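Local coordinates for hypothetical protein (Staphylococcus aureus subsp. aureus, PDB 2ETS) that is of unknown function but represents the bacterial DUF1798 family and adopts a four-helical bundle fold, at residues Y22-M27 / K108-D113; N59-H64 / L81-I86. One frame throughout, in Å; residues are numbered along the deposited sequence.

Contact 1: residues Y22-M27 / K108-D113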
# COMPACT_ATOMS: atom_id res chain seq x y z
N TYR A 22 4.37 3.05 6.26
CA TYR A 22 3.72 4.22 6.87
C TYR A 22 2.37 4.48 6.19
O TYR A 22 1.35 4.65 6.87
CB TYR A 22 4.61 5.48 6.82
CG TYR A 22 3.85 6.79 7.03
CD1 TYR A 22 3.61 7.34 8.32
CD2 TYR A 22 3.37 7.50 5.95
CE1 TYR A 22 2.90 8.56 8.48
CE2 TYR A 22 2.69 8.70 6.09
CZ TYR A 22 2.43 9.21 7.34
OH TYR A 22 1.73 10.40 7.35
N GLU A 23 2.38 4.52 4.85
CA GLU A 23 1.16 4.85 4.12
C GLU A 23 0.00 3.82 4.31
O GLU A 23 -1.17 4.20 4.45
CB GLU A 23 1.48 5.06 2.65
CG GLU A 23 2.17 6.41 2.38
CD GLU A 23 1.27 7.61 2.64
OE1 GLU A 23 0.12 7.42 3.11
OE2 GLU A 23 1.72 8.76 2.36
N VAL A 24 0.34 2.54 4.33
CA VAL A 24 -0.65 1.49 4.57
C VAL A 24 -1.26 1.63 6.01
O VAL A 24 -2.46 1.43 6.22
CB VAL A 24 -0.01 0.11 4.32
CG1 VAL A 24 -0.92 -1.02 4.75
CG2 VAL A 24 0.35 -0.04 2.82
N ASN A 25 -0.44 1.99 6.98
CA ASN A 25 -0.97 2.37 8.31
C ASN A 25 -1.91 3.56 8.29
O ASN A 25 -2.94 3.59 8.91
CB ASN A 25 0.17 2.65 9.25
CG ASN A 25 0.90 1.40 9.65
OD1 ASN A 25 0.27 0.38 9.94
ND2 ASN A 25 2.23 1.46 9.64
N ASN A 26 -1.56 4.55 7.52
CA ASN A 26 -2.41 5.68 7.33
C ASN A 26 -3.74 5.28 6.72
O ASN A 26 -4.77 5.82 7.07
CB ASN A 26 -1.71 6.66 6.39
CG ASN A 26 -2.14 8.05 6.60
OD1 ASN A 26 -2.23 8.50 7.73
ND2 ASN A 26 -2.40 8.76 5.51
N MSE A 27 -3.69 4.38 5.74
CA MSE A 27 -4.92 3.86 5.12
C MSE A 27 -5.82 3.19 6.15
O MSE A 27 -7.03 3.29 6.07
CB MSE A 27 -4.58 2.89 4.01
CG MSE A 27 -3.89 3.56 2.86
SE MSE A 27 -3.35 2.24 1.57
CE MSE A 27 -1.77 3.17 0.93
N LYS A 108 -3.65 -6.75 6.05
CA LYS A 108 -2.72 -7.60 6.80
C LYS A 108 -1.76 -8.29 5.83
O LYS A 108 -0.56 -8.39 6.08
CB LYS A 108 -3.46 -8.62 7.62
CG LYS A 108 -4.42 -7.99 8.64
CD LYS A 108 -3.74 -7.31 9.78
CE LYS A 108 -4.71 -7.16 10.99
NZ LYS A 108 -5.41 -8.43 11.40
N SER A 109 -2.31 -8.73 4.71
CA SER A 109 -1.54 -9.37 3.68
C SER A 109 -0.48 -8.43 3.10
O SER A 109 0.64 -8.83 2.91
CB SER A 109 -2.51 -9.89 2.59
OG SER A 109 -1.90 -9.93 1.33
N VAL A 110 -0.86 -7.19 2.83
CA VAL A 110 0.07 -6.16 2.37
C VAL A 110 1.17 -5.85 3.40
O VAL A 110 2.36 -5.81 3.04
CB VAL A 110 -0.71 -4.89 1.97
CG1 VAL A 110 0.18 -3.72 1.74
CG2 VAL A 110 -1.53 -5.17 0.69
N GLN A 111 0.80 -5.68 4.67
CA GLN A 111 1.82 -5.40 5.71
C GLN A 111 2.73 -6.61 5.78
O GLN A 111 3.96 -6.46 5.93
CB GLN A 111 1.21 -5.05 7.09
CG GLN A 111 0.25 -3.85 7.03
CD GLN A 111 -0.49 -3.49 8.34
OE1 GLN A 111 -1.15 -4.35 8.98
NE2 GLN A 111 -0.40 -2.20 8.74
N TYR A 112 2.17 -7.82 5.62
CA TYR A 112 3.00 -9.01 5.67
C TYR A 112 4.07 -9.02 4.54
O TYR A 112 5.27 -9.16 4.79
CB TYR A 112 2.14 -10.29 5.69
CG TYR A 112 2.97 -11.52 5.56
CD1 TYR A 112 3.34 -11.99 4.30
CD2 TYR A 112 3.42 -12.20 6.69
CE1 TYR A 112 4.14 -13.12 4.17
CE2 TYR A 112 4.22 -13.34 6.56
CZ TYR A 112 4.57 -13.78 5.31
OH TYR A 112 5.38 -14.88 5.17
N ASP A 113 3.64 -8.81 3.32
CA ASP A 113 4.57 -8.70 2.20
C ASP A 113 5.61 -7.59 2.36
O ASP A 113 6.79 -7.76 2.05
CB ASP A 113 3.78 -8.42 0.94
CG ASP A 113 3.02 -9.66 0.44
OD1 ASP A 113 3.34 -10.79 0.89
OD2 ASP A 113 2.13 -9.46 -0.41
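Val24 meets Val110 methyl to methyl on the buried side of this helix pair, Val24 CG2 lying 3.8 Å from Val110 CG1. The two side chains cross at a slant, both directed toward the opposite helix. Val24 also serves the outer half of the contact: Val24 CG1, set opposite the backbone N (chi1 171°), rests 3.8 Å from Gln111 CG. CG2 thus faces Val110, while CG1 lies mainly on the aliphatic stem of the glutamine. Helices 12-37 and 100-120, the first and last long helices of the four-helical bundle, run almost antiparallel here at 167°, with 10.5 Å between the axes of the short segments. Val24 and Gln111 set the register, their CA atoms 7.4 Å apart. Inward, the valines join a wider apolar layer, in which Val24 also touches Leu107 and Leu114 while Val110 reaches Leu82 of helix 76-92. The outer side is polar and looser. There the extended stem of Gln111 carries its amide to the exposed Asn25, the two side chains crossing at about a right angle with amide planes 65° apart. Asn25 OD1 and Gln111 NE2 approach to 2.9 Å, but the angle is too poor for a hydrogen bond.

Contact 2: residues N59-H64 / L81-I86. With PO4 (phosphate ion), chain B.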
# COMPACT_ATOMS: atom_id res chain seq x y z
N ASN A 59 5.14 3.97 -8.50
CA ASN A 59 5.91 4.15 -9.73
C ASN A 59 7.41 4.07 -9.49
O ASN A 59 8.14 3.46 -10.28
CB ASN A 59 5.57 5.48 -10.42
CG ASN A 59 4.20 5.45 -11.09
OD1 ASN A 59 3.66 4.38 -11.36
ND2 ASN A 59 3.64 6.62 -11.33
N GLU A 60 7.85 4.66 -8.39
CA GLU A 60 9.25 4.57 -8.01
C GLU A 60 9.58 3.12 -7.68
O GLU A 60 10.48 2.55 -8.26
CB GLU A 60 9.59 5.50 -6.82
CG GLU A 60 9.79 7.00 -7.20
N ILE A 61 8.84 2.50 -6.79
CA ILE A 61 9.17 1.12 -6.41
C ILE A 61 9.14 0.13 -7.60
O ILE A 61 9.90 -0.83 -7.60
CB ILE A 61 8.31 0.63 -5.23
CG1 ILE A 61 9.15 -0.29 -4.33
CG2 ILE A 61 7.03 -0.10 -5.70
CD1 ILE A 61 8.69 -0.29 -2.90
N LYS A 62 8.33 0.41 -8.62
CA LYS A 62 8.34 -0.39 -9.86
C LYS A 62 9.68 -0.30 -10.59
O LYS A 62 10.13 -1.27 -11.20
CB LYS A 62 7.23 0.03 -10.82
CG LYS A 62 5.86 -0.46 -10.45
CD LYS A 62 4.79 -0.04 -11.49
CE LYS A 62 3.44 0.12 -10.79
NZ LYS A 62 2.29 0.34 -11.69
N LEU A 63 10.32 0.85 -10.51
CA LEU A 63 11.67 0.98 -11.05
C LEU A 63 12.66 -0.02 -10.41
O LEU A 63 13.64 -0.35 -11.00
CB LEU A 63 12.19 2.41 -10.93
CG LEU A 63 11.35 3.52 -11.60
CD1 LEU A 63 11.93 4.92 -11.29
CD2 LEU A 63 11.22 3.32 -13.11
N HIS A 64 12.37 -0.52 -9.21
CA HIS A 64 13.23 -1.55 -8.59
C HIS A 64 12.68 -2.95 -8.66
O HIS A 64 13.14 -3.81 -7.92
CB HIS A 64 13.48 -1.21 -7.12
CG HIS A 64 14.06 0.13 -6.92
ND1 HIS A 64 15.42 0.35 -6.84
CD2 HIS A 64 13.48 1.35 -6.83
CE1 HIS A 64 15.65 1.64 -6.68
NE2 HIS A 64 14.49 2.27 -6.67
N LEU A 81 0.62 -8.42 -7.47
CA LEU A 81 -0.53 -8.40 -6.56
C LEU A 81 -0.37 -7.43 -5.43
O LEU A 81 -1.33 -6.80 -5.03
CB LEU A 81 -0.80 -9.80 -6.01
CG LEU A 81 -1.10 -10.77 -7.15
CD1 LEU A 81 -1.47 -12.15 -6.57
CD2 LEU A 81 -2.21 -10.25 -8.07
N LEU A 82 0.85 -7.29 -4.93
CA LEU A 82 1.12 -6.39 -3.86
C LEU A 82 0.79 -4.98 -4.29
O LEU A 82 0.14 -4.26 -3.54
CB LEU A 82 2.56 -6.50 -3.40
CG LEU A 82 2.99 -5.47 -2.36
CD1 LEU A 82 2.18 -5.54 -1.06
CD2 LEU A 82 4.51 -5.61 -2.09
N ILE A 83 1.22 -4.61 -5.50
CA ILE A 83 1.01 -3.25 -6.03
C ILE A 83 -0.48 -2.96 -6.16
O ILE A 83 -0.96 -1.91 -5.75
CB ILE A 83 1.63 -3.11 -7.45
CG1 ILE A 83 3.18 -3.13 -7.45
CG2 ILE A 83 1.07 -1.90 -8.23
CD1 ILE A 83 3.86 -2.35 -6.43
N ALA A 84 -1.20 -3.92 -6.72
CA ALA A 84 -2.64 -3.80 -6.93
C ALA A 84 -3.38 -3.74 -5.58
O ALA A 84 -4.30 -2.94 -5.38
CB ALA A 84 -3.14 -4.95 -7.78
N ASN A 85 -2.99 -4.59 -4.64
CA ASN A 85 -3.56 -4.54 -3.31
C ASN A 85 -3.38 -3.18 -2.63
O ASN A 85 -4.28 -2.70 -1.98
CB ASN A 85 -2.93 -5.61 -2.42
CG ASN A 85 -3.48 -6.96 -2.69
OD1 ASN A 85 -4.53 -7.09 -3.25
ND2 ASN A 85 -2.76 -7.98 -2.30
N ILE A 86 -2.20 -2.60 -2.75
CA ILE A 86 -1.94 -1.28 -2.18
C ILE A 86 -2.78 -0.19 -2.88
O ILE A 86 -3.34 0.69 -2.21
CB ILE A 86 -0.45 -0.95 -2.25
CG1 ILE A 86 0.36 -1.88 -1.36
CG2 ILE A 86 -0.16 0.54 -1.89
CD1 ILE A 86 1.88 -1.71 -1.52
P PO4 B . -1.28 -0.98 -12.46
O1 PO4 B . -2.36 -0.49 -13.45
O2 PO4 B . -1.88 -1.97 -11.44
O3 PO4 B . -0.20 -1.70 -13.25
O4 PO4 B . -0.63 0.22 -11.71
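Ile61 and Lys62 meet Ile83 in an apolar seam between two long helices of the four-helical bundle, helix 43-63, close to its C-terminal end, and helix 76-92. Ile83 supplies the centre from one side, and its two branches take different partners. At the end of its longer branch, Ile83 CD1 lies 4.0 Å from Ile61 CG2, the two isoleucines lying side by side but running opposite ways. Its other branch, CG2, stands opposite the backbone N (chi1 -70° for CG1) and meets the lysine: Ile83 CG2 is 4.0 Å from Lys62 CE. Both are plain apolar contacts; the nearest CA atoms, those of Lys62 and Ile83, are 8.8 Å apart, a separation filled by side chains. Lys62 spans that distance with a chain extended beyond CG, laying its methylene part slantwise against the isoleucine while the ammonium group continues past it. Lys62 NZ donates a hydrogen bond of 2.9 Å to O4 of the phosphate, an ion probably acquired from the crystallisation liquor, whose negative charge would be expected to favour the lysine's positive one. On the inner side, Ile61 packs against Val17 and Leu20 of helix 12-37, and Ile83 also touches Leu58 of helix 43-63; one turn further along helix 76-92, Ile86 reaches across to Ile54 and Leu58.

How the contacts relate
Each contact joins a different pair of long helices, so the two together involve all four: 12-37 with 100-120 in contact 1, 43-63 with 76-92 in contact 2. Contact 1 is only partly buried although its centre lies about 6 Å from that of the chain; contact 2, with its centre about 8 Å out, is mostly buried, with Lys62 exposed. Both pair buried aliphatic side chains with a polar margin, but contact 1 ends in two neutral amides, contact 2 in a charged lysine bound to an anion. The bundle interior connects them directly: Val110 CG1 is 3.6 Å from Ile86 CG1. Helix 76-92 thus packs against contact 1 as well as forming half of contact 2.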